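Long-range contacts in glycoside hydrolase family 31 (Trueperella pyogenes, PDB 5I0F), which degrades cycloalternan as a glycoside hydrolase family 31 enzyme, probably by a retaining mechanism that passes through a covalent glycosyl-enzyme intermediate: residues L297-N302 with I322-V327; M311-R316 with D603-N608; V327-W332 with I382-W387. All blocks are in the same frame, centred on the assembly; numbering follows the deposited sequence.

Interaction 1: L297-N302 with I322-V327; sequences LWASGN and IPVSVV. With GLC (alpha-D-glucopyranose), chain C.
Ala299 N donates to Val326 O at 2.8 Å, an almost straight bond with 174° at the hydrogen. Leu297 O takes two donors of the facing segment. Ser325 N gives the shorter bond, at 2.9 Å. Val326 N adds a weak one at 3.4 Å. A water extends the pairing backward. It accepts from Leu297 N and donates to Pro323 O, both at 2.8 Å. The Ser325 hydroxyl turns to Trp293 O instead.

The bonds join strands 297-300 and 326-329, the first and second strands of the family 31 TIM barrel. They run parallel, with helix 307-320 between them in the chain, as one beta-alpha-beta unit. Trp298 pairs with Val326 and Ala299 with Val327, and the two pairs project to opposite faces of the sheet.

On the Trp298 face, Val326 lies alongside the indole and points the same way. Its CG2 sits over the five-membered ring, 3.7 Å from the centroid, a CH-pi contact. CG1 covers the same face further out, 3.7 Å from Trp298 CE3. The indole N-H is satisfied by Ile294 O.

Leu297 CG is anti to the backbone N (chi1 179°). From CG, CD2 reaches Val324 CG1 at 4.0 Å and also touches Ile322 CG2. Ala299 CB meets the same Val324 CG1, and Met314 of helix 307-320 packs against both residues. Past the strand end, Asn302 ND2 donates to O5 of the bound alpha-glucose at 2.9 Å, and also bonds Glu330 OE1.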
loop_
_atom_site.group_PDB
_atom_site.type_symbol
_atom_site.label_atom_id
_atom_site.label_comp_id
_atom_site.label_asym_id
_atom_site.label_seq_id
_atom_site.Cartn_x
_atom_site.Cartn_y
_atom_site.Cartn_z
ATOM N N LEU A 297 1.298 -21.751 -7.743
ATOM C CA LEU A 297 2.351 -20.748 -7.961
ATOM C C LEU A 297 1.910 -19.700 -8.994
ATOM O O LEU A 297 1.373 -20.041 -10.074
ATOM C CB LEU A 297 3.646 -21.427 -8.404
ATOM C CG LEU A 297 4.845 -20.525 -8.700
ATOM C CD1 LEU A 297 5.219 -19.719 -7.478
ATOM C CD2 LEU A 297 6.017 -21.379 -9.152
ATOM N N TRP A 298 2.128 -18.436 -8.652
ATOM C CA TRP A 298 1.913 -17.320 -9.565
ATOM C C TRP A 298 3.252 -16.958 -10.224
ATOM O O TRP A 298 4.234 -16.699 -9.514
ATOM C CB TRP A 298 1.411 -16.083 -8.830
ATOM C CG TRP A 298 0.014 -16.155 -8.299
ATOM C CD1 TRP A 298 -0.573 -17.192 -7.630
ATOM C CD2 TRP A 298 -0.965 -15.126 -8.391
ATOM N NE1 TRP A 298 -1.868 -16.875 -7.299
ATOM C CE2 TRP A 298 -2.136 -15.606 -7.757
ATOM C CE3 TRP A 298 -0.965 -13.844 -8.940
ATOM C CZ2 TRP A 298 -3.309 -14.849 -7.675
ATOM C CZ3 TRP A 298 -2.134 -13.071 -8.853
ATOM C CH2 TRP A 298 -3.285 -13.575 -8.216
ATOM N N ALA A 299 3.271 -16.922 -11.552
ATOM C CA ALA A 299 4.457 -16.506 -12.330
ATOM C C ALA A 299 4.269 -15.081 -12.849
ATOM O O ALA A 299 3.214 -14.756 -13.375
ATOM C CB ALA A 299 4.619 -17.437 -13.489
ATOM N N SER A 300 5.294 -14.243 -12.732
ATOM C CA SER A 300 5.218 -12.847 -13.185
ATOM C C SER A 300 6.623 -12.341 -13.550
ATOM O O SER A 300 7.635 -12.814 -13.015
ATOM C CB SER A 300 4.606 -11.991 -12.086
ATOM O OG SER A 300 4.512 -10.614 -12.446
ATOM N N GLY A 301 6.658 -11.387 -14.461
ATOM C CA GLY A 301 7.901 -10.729 -14.848
ATOM C C GLY A 301 7.582 -9.554 -15.736
ATOM O O GLY A 301 6.975 -9.726 -16.801
ATOM N N ASN A 302 7.966 -8.350 -15.327
ATOM C CA ASN A 302 7.593 -7.179 -16.117
ATOM C C ASN A 302 8.130 -7.211 -17.568
ATOM O O ASN A 302 7.509 -6.630 -18.460
ATOM C CB ASN A 302 7.993 -5.874 -15.424
ATOM C CG ASN A 302 7.469 -4.653 -16.169
ATOM O OD1 ASN A 302 8.177 -4.067 -17.019
ATOM N ND2 ASN A 302 6.228 -4.298 -15.916
ATOM N N ILE A 322 7.550 -27.666 -12.882
ATOM C CA ILE A 322 7.298 -26.675 -11.837
ATOM C C ILE A 322 5.977 -26.022 -12.240
ATOM O O ILE A 322 5.978 -25.076 -13.010
ATOM C CB ILE A 322 8.473 -25.653 -11.715
ATOM C CG1 ILE A 322 9.744 -26.405 -11.307
ATOM C CG2 ILE A 322 8.177 -24.572 -10.682
ATOM C CD1 ILE A 322 11.040 -25.667 -11.573
ATOM N N PRO A 323 4.846 -26.600 -11.799
ATOM C CA PRO A 323 3.567 -26.108 -12.292
ATOM C C PRO A 323 3.243 -24.704 -11.792
ATOM O O PRO A 323 3.638 -24.313 -10.670
ATOM C CB PRO A 323 2.544 -27.129 -11.761
ATOM C CG PRO A 323 3.240 -27.809 -10.620
ATOM C CD PRO A 323 4.697 -27.812 -10.959
ATOM N N VAL A 324 2.544 -23.962 -12.635
ATOM C CA VAL A 324 2.043 -22.645 -12.285
ATOM C C VAL A 324 0.540 -22.669 -12.440
ATOM O O VAL A 324 0.018 -23.364 -13.332
ATOM C CB VAL A 324 2.688 -21.521 -13.120
ATOM C CG1 VAL A 324 4.110 -21.293 -12.672
ATOM C CG2 VAL A 324 2.701 -21.825 -14.605
ATOM N N SER A 325 -0.154 -21.952 -11.562
ATOM C CA SER A 325 -1.606 -21.776 -11.679
ATOM C C SER A 325 -2.048 -20.428 -12.255
ATOM O O SER A 325 -3.169 -20.307 -12.733
ATOM C CB SER A 325 -2.309 -22.086 -10.342
ATOM O OG SER A 325 -2.084 -21.048 -9.398
ATOM N N VAL A 326 -1.166 -19.439 -12.238
ATOM C CA VAL A 326 -1.512 -18.063 -12.632
ATOM C C VAL A 326 -0.288 -17.444 -13.304
ATOM O O VAL A 326 0.844 -17.585 -12.811
ATOM C CB VAL A 326 -1.902 -17.168 -11.418
ATOM C CG1 VAL A 326 -2.238 -15.744 -11.872
ATOM C CG2 VAL A 326 -3.089 -17.728 -10.650
ATOM N N VAL A 327 -0.525 -16.740 -14.404
ATOM C CA VAL A 327 0.486 -15.870 -14.995
ATOM C C VAL A 327 -0.040 -14.446 -14.998
ATOM O O VAL A 327 -1.182 -14.201 -15.414
ATOM C CB VAL A 327 0.944 -16.344 -16.393
ATOM C CG1 VAL A 327 -0.192 -16.373 -17.409
ATOM C CG2 VAL A 327 2.123 -15.481 -16.883
HETATM C C1 GLC C . 5.983 -0.875 -14.833
HETATM C C2 GLC C . 6.441 0.530 -15.259
HETATM C C3 GLC C . 5.306 1.315 -15.905
HETATM C C4 GLC C . 4.645 0.484 -17.001
HETATM C C5 GLC C . 4.172 -0.848 -16.424
HETATM C C6 GLC C . 3.496 -1.736 -17.463
HETATM O O2 GLC C . 6.934 1.264 -14.131
HETATM O O3 GLC C . 5.805 2.551 -16.436
HETATM O O4 GLC C . 3.535 1.212 -17.547
HETATM O O5 GLC C . 5.305 -1.547 -15.898
HETATM O O6 GLC C . 4.425 -2.110 -18.474
HETATM O O HOH W 1 1.401 -24.334 -8.917
#

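Interaction 2: M311-R316 with D603-N608; sequences MEQMDR and DRTPWN
Trp607 meets Gln313 at its edge and Arg316 over one face. The contact joins helix 307-320, which follows the first barrel strand, to the start of helix 606-613, after the eighth strand of the TIM barrel. Trp607 NE1 donates to Gln313 OE1 at 2.7 Å. The acceptor lies in the ring plane, and the donor lies in the plane of the Gln313 carbonyl. Amide and indole are also nearly coplanar, 15° apart. Gln313 OE1 also touches Thr605 CG2 at 3.7 Å.

Arg316 runs past the indole in the opposite direction. Its CG sits over the six-membered ring, 3.6 Å from the centroid, a CH-pi contact. CG is anti to the backbone N (chi1 -171°), and the chain then bends at chi2. The guanidinium lies flat on the ring, with the planes 22° apart. Arg316 CZ is 4.3 Å from the centroid of the five-membered ring, an off-centre cation-pi contact. Trp607 CB lies against one face of the guanidinium, toward its rim, 3.5 Å from Arg316 NH1. Glu320, one turn on in the same helix, forms a salt bridge with Arg316 NE and so helps to fix the stacked group.

Against the other face of the indole, toward the rim, lie Thr605 CB and Pro606 CD of its own segment. His317 adds an edge-to-face ring contact. Asp603 only approaches the Gln313 amide, and its OD2 accepts from Trp304 NE1.

The helix start is held by its own side chains. Thr605 is the N-cap, and its OG1 accepts from Asn608 N at 3.1 Å. Asn608 ND2 reaches back to Asp603 O at 2.8 Å, on a lone pair of that carbonyl.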
loop_
_atom_site.group_PDB
_atom_site.type_symbol
_atom_site.label_atom_id
_atom_site.label_comp_id
_atom_site.label_asym_id
_atom_site.label_seq_id
_atom_site.Cartn_x
_atom_site.Cartn_y
_atom_site.Cartn_z
ATOM N N MET A 311 4.778 -17.241 -23.392
ATOM C CA MET A 311 4.625 -18.652 -23.682
ATOM C C MET A 311 5.923 -19.427 -23.482
ATOM O O MET A 311 5.868 -20.572 -23.056
ATOM C CB MET A 311 4.071 -18.843 -25.090
ATOM C CG MET A 311 2.655 -18.329 -25.241
ATOM S SD MET A 311 1.453 -19.078 -24.116
ATOM C CE MET A 311 1.322 -20.724 -24.793
ATOM N N GLU A 312 7.071 -18.805 -23.764
ATOM C CA GLU A 312 8.379 -19.427 -23.497
ATOM C C GLU A 312 8.516 -19.831 -22.011
ATOM O O GLU A 312 8.993 -20.936 -21.686
ATOM C CB GLU A 312 9.538 -18.492 -23.912
ATOM C CG GLU A 312 10.930 -18.934 -23.432
ATOM C CD GLU A 312 12.064 -17.971 -23.784
ATOM O OE1 GLU A 312 11.812 -16.769 -24.045
ATOM O OE2 GLU A 312 13.245 -18.422 -23.775
ATOM N N GLN A 313 8.109 -18.934 -21.121
ATOM C CA GLN A 313 8.176 -19.198 -19.701
ATOM C C GLN A 313 7.158 -20.235 -19.229
ATOM O O GLN A 313 7.503 -21.086 -18.410
ATOM C CB GLN A 313 8.052 -17.899 -18.914
ATOM C CG GLN A 313 9.204 -16.920 -19.209
ATOM C CD GLN A 313 10.581 -17.500 -18.993
ATOM O OE1 GLN A 313 10.814 -18.350 -18.116
ATOM N NE2 GLN A 313 11.513 -17.066 -19.824
ATOM N N MET A 314 5.947 -20.205 -19.799
ATOM C CA MET A 314 4.941 -21.223 -19.477
ATOM C C MET A 314 5.403 -22.604 -19.973
ATOM O O MET A 314 5.272 -23.595 -19.256
ATOM C CB MET A 314 3.571 -20.861 -20.045
ATOM C CG MET A 314 3.000 -19.532 -19.543
ATOM S SD MET A 314 2.788 -19.476 -17.760
ATOM C CE MET A 314 4.322 -18.721 -17.252
ATOM N N ASP A 315 5.985 -22.667 -21.171
ATOM C CA ASP A 315 6.528 -23.943 -21.676
ATOM C C ASP A 315 7.694 -24.414 -20.778
ATOM O O ASP A 315 7.823 -25.601 -20.506
ATOM C CB ASP A 315 6.996 -23.848 -23.136
ATOM C CG ASP A 315 5.856 -23.609 -24.124
ATOM O OD1 ASP A 315 4.640 -23.765 -23.771
ATOM O OD2 ASP A 315 6.178 -23.254 -25.284
ATOM N N ARG A 316 8.513 -23.486 -20.295
ATOM C CA ARG A 316 9.628 -23.868 -19.418
ATOM C C ARG A 316 9.130 -24.436 -18.080
ATOM O O ARG A 316 9.620 -25.464 -17.634
ATOM C CB ARG A 316 10.615 -22.727 -19.231
ATOM C CG ARG A 316 11.904 -23.110 -18.512
ATOM C CD ARG A 316 12.813 -23.988 -19.349
ATOM N NE ARG A 316 14.060 -24.308 -18.653
ATOM C CZ ARG A 316 15.172 -23.567 -18.664
ATOM N NH1 ARG A 316 16.231 -23.979 -17.977
ATOM N NH2 ARG A 316 15.254 -22.429 -19.356
ATOM N N ASP A 603 14.715 -11.786 -14.548
ATOM C CA ASP A 603 13.598 -12.630 -14.133
ATOM C C ASP A 603 13.942 -13.359 -12.823
ATOM O O ASP A 603 15.093 -13.790 -12.642
ATOM C CB ASP A 603 13.250 -13.692 -15.200
ATOM C CG ASP A 603 12.798 -13.096 -16.552
ATOM O OD1 ASP A 603 12.706 -11.835 -16.691
ATOM O OD2 ASP A 603 12.496 -13.907 -17.476
ATOM N N ARG A 604 12.929 -13.527 -11.960
ATOM C CA ARG A 604 13.021 -14.314 -10.736
ATOM C C ARG A 604 12.514 -15.745 -10.931
ATOM O O ARG A 604 12.071 -16.416 -9.977
ATOM C CB ARG A 604 12.286 -13.628 -9.584
ATOM C CG ARG A 604 13.187 -12.744 -8.729
ATOM C CD ARG A 604 13.737 -11.565 -9.510
ATOM N NE ARG A 604 14.325 -10.593 -8.598
ATOM C CZ ARG A 604 15.205 -9.638 -8.915
ATOM N NH1 ARG A 604 15.679 -9.493 -10.159
ATOM N NH2 ARG A 604 15.633 -8.832 -7.963
ATOM N N THR A 605 12.595 -16.216 -12.168
ATOM C CA THR A 605 12.324 -17.620 -12.453
ATOM C C THR A 605 13.413 -18.495 -11.829
ATOM O O THR A 605 14.542 -18.061 -11.693
ATOM C CB THR A 605 12.319 -17.892 -13.953
ATOM O OG1 THR A 605 13.577 -17.466 -14.515
ATOM C CG2 THR A 605 11.152 -17.160 -14.634
ATOM N N PRO A 606 13.087 -19.746 -11.483
ATOM C CA PRO A 606 14.100 -20.601 -10.879
ATOM C C PRO A 606 15.319 -20.814 -11.762
ATOM O O PRO A 606 16.462 -20.803 -11.269
ATOM C CB PRO A 606 13.334 -21.908 -10.638
ATOM C CG PRO A 606 11.921 -21.477 -10.416
ATOM C CD PRO A 606 11.730 -20.322 -11.360
ATOM N N TRP A 607 15.071 -20.934 -13.065
ATOM C CA TRP A 607 16.131 -21.129 -14.079
ATOM C C TRP A 607 17.013 -19.901 -14.293
ATOM O O TRP A 607 18.237 -20.048 -14.400
ATOM C CB TRP A 607 15.574 -21.664 -15.432
ATOM C CG TRP A 607 14.246 -21.112 -15.851
ATOM C CD1 TRP A 607 14.019 -20.053 -16.676
ATOM C CD2 TRP A 607 12.965 -21.561 -15.413
ATOM N NE1 TRP A 607 12.679 -19.823 -16.783
ATOM C CE2 TRP A 607 12.007 -20.746 -16.026
ATOM C CE3 TRP A 607 12.536 -22.604 -14.586
ATOM C CZ2 TRP A 607 10.642 -20.919 -15.819
ATOM C CZ3 TRP A 607 11.204 -22.781 -14.381
ATOM C CH2 TRP A 607 10.264 -21.952 -15.007
ATOM N N ASN A 608 16.431 -18.700 -14.379
ATOM C CA ASN A 608 17.275 -17.503 -14.514
ATOM C C ASN A 608 18.129 -17.258 -13.265
ATOM O O ASN A 608 19.341 -16.980 -13.368
ATOM C CB ASN A 608 16.477 -16.244 -14.837
ATOM C CG ASN A 608 17.384 -15.080 -15.193
ATOM O OD1 ASN A 608 18.249 -15.205 -16.072
ATOM N ND2 ASN A 608 17.236 -13.962 -14.487
#

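Interaction 3: V327-W332 with I382-W387; sequences VVIEAW and IRVILW. With BGC (beta-D-glucopyranose), chain B; GLC (alpha-D-glucopyranose), chain C.
Strands two and three of the TIM barrel meet here, and their C-terminal ends carry Glu330 and Trp387 into the glycan pocket. Parallel pairing sets Val328 against Ile385 and Ile329 against Leu386. Four backbone bonds hold the strands, from Val327 N to Arg383 O at the start to Trp387 N with Ile329 O at the end.

On the helix-facing side, Val327 CG1 meets Ile382 CG2 at 4.0 Å. Ile329 CD1 reaches Val384 CG1. Further on, Trp332 crosses Leu386 at about a right angle. Leu386 CD1 lies over the six-membered ring, 4.0 Å from its centroid, a CH-pi contact. The indole N-H of Trp332 ties the loop after strand 326-329 to the end of the next strand. Trp332 NE1 donates to Trp387 O at 3.1 Å, on a lone pair and in the ring plane.

At the pocket, Glu330 CG packs on Trp387 CD1 at 3.8 Å. The Glu330 chain is extended beyond CG, and OE1 accepts from O4 of the beta-glucose at 2.6 Å. Lys465 forms a salt bridge with OE2. C5 of the alpha-glucose lies over one face of the Trp387 ring, 3.9 Å from CH2, while NE1 bonds Asp467. Sugar-binding side chains at the C-terminal strand ends are typical of a TIM-barrel glycoside hydrolase site.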
loop_
_atom_site.group_PDB
_atom_site.type_symbol
_atom_site.label_atom_id
_atom_site.label_comp_id
_atom_site.label_asym_id
_atom_site.label_seq_id
_atom_site.Cartn_x
_atom_site.Cartn_y
_atom_site.Cartn_z
ATOM N N VAL A 327 -0.525 -16.740 -14.404
ATOM C CA VAL A 327 0.486 -15.870 -14.995
ATOM C C VAL A 327 -0.040 -14.446 -14.998
ATOM O O VAL A 327 -1.182 -14.201 -15.414
ATOM C CB VAL A 327 0.944 -16.344 -16.393
ATOM C CG1 VAL A 327 -0.192 -16.373 -17.409
ATOM C CG2 VAL A 327 2.123 -15.481 -16.883
ATOM N N VAL A 328 0.753 -13.531 -14.441
ATOM C CA VAL A 328 0.480 -12.097 -14.513
ATOM C C VAL A 328 1.279 -11.520 -15.684
ATOM O O VAL A 328 2.472 -11.809 -15.819
ATOM C CB VAL A 328 0.897 -11.391 -13.189
ATOM C CG1 VAL A 328 0.551 -9.905 -13.237
ATOM C CG2 VAL A 328 0.212 -12.071 -12.000
ATOM N N ILE A 329 0.623 -10.717 -16.532
ATOM C CA ILE A 329 1.278 -10.001 -17.608
ATOM C C ILE A 329 1.084 -8.522 -17.328
ATOM O O ILE A 329 -0.060 -8.054 -17.213
ATOM C CB ILE A 329 0.689 -10.371 -19.002
ATOM C CG1 ILE A 329 0.555 -11.896 -19.146
ATOM C CG2 ILE A 329 1.562 -9.778 -20.106
ATOM C CD1 ILE A 329 -0.181 -12.359 -20.386
ATOM N N GLU A 330 2.203 -7.809 -17.175
ATOM C CA GLU A 330 2.201 -6.384 -16.890
ATOM C C GLU A 330 2.350 -5.545 -18.124
ATOM O O GLU A 330 1.552 -4.630 -18.348
ATOM C CB GLU A 330 3.311 -6.039 -15.875
ATOM C CG GLU A 330 3.096 -6.705 -14.547
ATOM C CD GLU A 330 3.870 -6.053 -13.419
ATOM O OE1 GLU A 330 5.012 -5.552 -13.671
ATOM O OE2 GLU A 330 3.329 -6.072 -12.282
ATOM N N ALA A 331 3.355 -5.874 -18.931
ATOM C CA ALA A 331 3.650 -5.161 -20.171
ATOM C C ALA A 331 2.936 -5.857 -21.337
ATOM O O ALA A 331 3.568 -6.476 -22.171
ATOM C CB ALA A 331 5.156 -5.117 -20.407
ATOM N N TRP A 332 1.612 -5.749 -21.343
ATOM C CA TRP A 332 0.733 -6.323 -22.356
ATOM C C TRP A 332 0.174 -5.284 -23.323
ATOM O O TRP A 332 -0.213 -5.629 -24.453
ATOM C CB TRP A 332 -0.457 -7.060 -21.686
ATOM C CG TRP A 332 -1.365 -6.210 -20.890
ATOM C CD1 TRP A 332 -1.222 -5.854 -19.588
ATOM C CD2 TRP A 332 -2.553 -5.565 -21.357
ATOM N NE1 TRP A 332 -2.249 -5.021 -19.207
ATOM C CE2 TRP A 332 -3.085 -4.829 -20.271
ATOM C CE3 TRP A 332 -3.218 -5.539 -22.579
ATOM C CZ2 TRP A 332 -4.269 -4.085 -20.365
ATOM C CZ3 TRP A 332 -4.413 -4.784 -22.681
ATOM C CH2 TRP A 332 -4.916 -4.081 -21.574
ATOM N N ILE A 382 -3.929 -22.817 -16.471
ATOM C CA ILE A 382 -3.264 -21.580 -16.061
ATOM C C ILE A 382 -4.229 -20.421 -16.307
ATOM O O ILE A 382 -4.744 -20.264 -17.423
ATOM C CB ILE A 382 -1.955 -21.362 -16.864
ATOM C CG1 ILE A 382 -0.983 -22.530 -16.635
ATOM C CG2 ILE A 382 -1.275 -20.060 -16.462
ATOM C CD1 ILE A 382 0.198 -22.559 -17.585
ATOM N N ARG A 383 -4.433 -19.594 -15.280
ATOM C CA ARG A 383 -5.262 -18.382 -15.407
ATOM C C ARG A 383 -4.399 -17.159 -15.727
ATOM O O ARG A 383 -3.203 -17.157 -15.459
ATOM C CB ARG A 383 -6.098 -18.169 -14.151
ATOM C CG ARG A 383 -7.385 -18.979 -14.135
ATOM C CD ARG A 383 -7.166 -20.449 -13.830
ATOM N NE ARG A 383 -8.458 -21.153 -13.746
ATOM C CZ ARG A 383 -8.607 -22.425 -13.381
ATOM N NH1 ARG A 383 -7.563 -23.169 -13.040
ATOM N NH2 ARG A 383 -9.824 -22.960 -13.345
ATOM N N VAL A 384 -5.019 -16.134 -16.321
ATOM C CA VAL A 384 -4.275 -14.984 -16.855
ATOM C C VAL A 384 -4.758 -13.693 -16.195
ATOM O O VAL A 384 -5.954 -13.397 -16.193
ATOM C CB VAL A 384 -4.419 -14.895 -18.402
ATOM C CG1 VAL A 384 -3.677 -13.679 -18.962
ATOM C CG2 VAL A 384 -3.917 -16.173 -19.063
ATOM N N ILE A 385 -3.823 -12.942 -15.607
ATOM C CA ILE A 385 -4.118 -11.671 -14.924
ATOM C C ILE A 385 -3.408 -10.519 -15.662
ATOM O O ILE A 385 -2.229 -10.635 -15.948
ATOM C CB ILE A 385 -3.591 -11.717 -13.466
ATOM C CG1 ILE A 385 -4.166 -12.917 -12.694
ATOM C CG2 ILE A 385 -3.829 -10.405 -12.730
ATOM C CD1 ILE A 385 -5.612 -12.846 -12.348
ATOM N N LEU A 386 -4.109 -9.412 -15.940
ATOM C CA LEU A 386 -3.511 -8.250 -16.589
ATOM C C LEU A 386 -3.383 -7.067 -15.643
ATOM O O LEU A 386 -4.299 -6.778 -14.850
ATOM C CB LEU A 386 -4.343 -7.805 -17.793
ATOM C CG LEU A 386 -4.587 -8.839 -18.893
ATOM C CD1 LEU A 386 -5.319 -8.198 -20.068
ATOM C CD2 LEU A 386 -3.286 -9.477 -19.363
ATOM N N TRP A 387 -2.282 -6.340 -15.799
ATOM C CA TRP A 387 -1.958 -5.167 -14.986
ATOM C C TRP A 387 -2.773 -3.942 -15.374
ATOM O O TRP A 387 -3.085 -3.737 -16.552
ATOM C CB TRP A 387 -0.479 -4.864 -15.182
ATOM C CG TRP A 387 0.163 -3.777 -14.362
ATOM C CD1 TRP A 387 0.841 -3.944 -13.198
ATOM C CD2 TRP A 387 0.276 -2.389 -14.693
ATOM N NE1 TRP A 387 1.360 -2.742 -12.779
ATOM C CE2 TRP A 387 1.020 -1.774 -13.666
ATOM C CE3 TRP A 387 -0.183 -1.608 -15.749
ATOM C CZ2 TRP A 387 1.309 -0.401 -13.654
ATOM C CZ3 TRP A 387 0.107 -0.257 -15.752
ATOM C CH2 TRP A 387 0.854 0.335 -14.706
HETATM C C2 BGC B . 4.220 -2.611 -8.927
HETATM C C3 BGC B . 5.260 -3.553 -9.561
HETATM C C4 BGC B . 5.113 -3.516 -11.078
HETATM C C5 BGC B . 5.209 -2.076 -11.606
HETATM C C6 BGC B . 4.855 -2.063 -13.088
HETATM C C1 BGC B . 3.511 -1.570 -9.832
HETATM O O2 BGC B . 4.310 -2.333 -7.516
HETATM O O3 BGC B . 5.099 -4.880 -9.054
HETATM O O4 BGC B . 6.122 -4.335 -11.700
HETATM O O5 BGC B . 4.361 -1.130 -10.907
HETATM O O6 BGC B . 5.149 -0.788 -13.668
HETATM C C1 GLC C . 5.983 -0.875 -14.833
HETATM C C2 GLC C . 6.441 0.530 -15.259
HETATM C C3 GLC C . 5.306 1.315 -15.905
HETATM C C4 GLC C . 4.645 0.484 -17.001
HETATM C C5 GLC C . 4.172 -0.848 -16.424
HETATM C C6 GLC C . 3.496 -1.736 -17.463
HETATM O O2 GLC C . 6.934 1.264 -14.131
HETATM O O3 GLC C . 5.805 2.551 -16.436
HETATM O O4 GLC C . 3.535 1.212 -17.547
HETATM O O5 GLC C . 5.305 -1.547 -15.898
HETATM O O6 GLC C . 4.425 -2.110 -18.474
#

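In the fold
From the N terminus, strand 297-300 opens the barrel and helix 307-320 follows. Interaction 1 then closes the first beta-alpha-beta loop on strand 326-329. Interaction 3 comes next in series. It shares Val327 and closes a longer loop, through helix 370-379, onto strand 383-388. Interaction 2 starts on helix 307-320, within the loop of interaction 1, and closes only after the eighth strand. It therefore crosses interaction 1 and encloses interaction 3. Met314 of 311-316 packs on Ala299, Val324, Val327 and Ile382, linking the outer helix to three of the barrel segments, 297-302, 322-327 and 382-387. At the other end, Asn302 and Glu330 join interactions 1 and 3 beside the bound glycan.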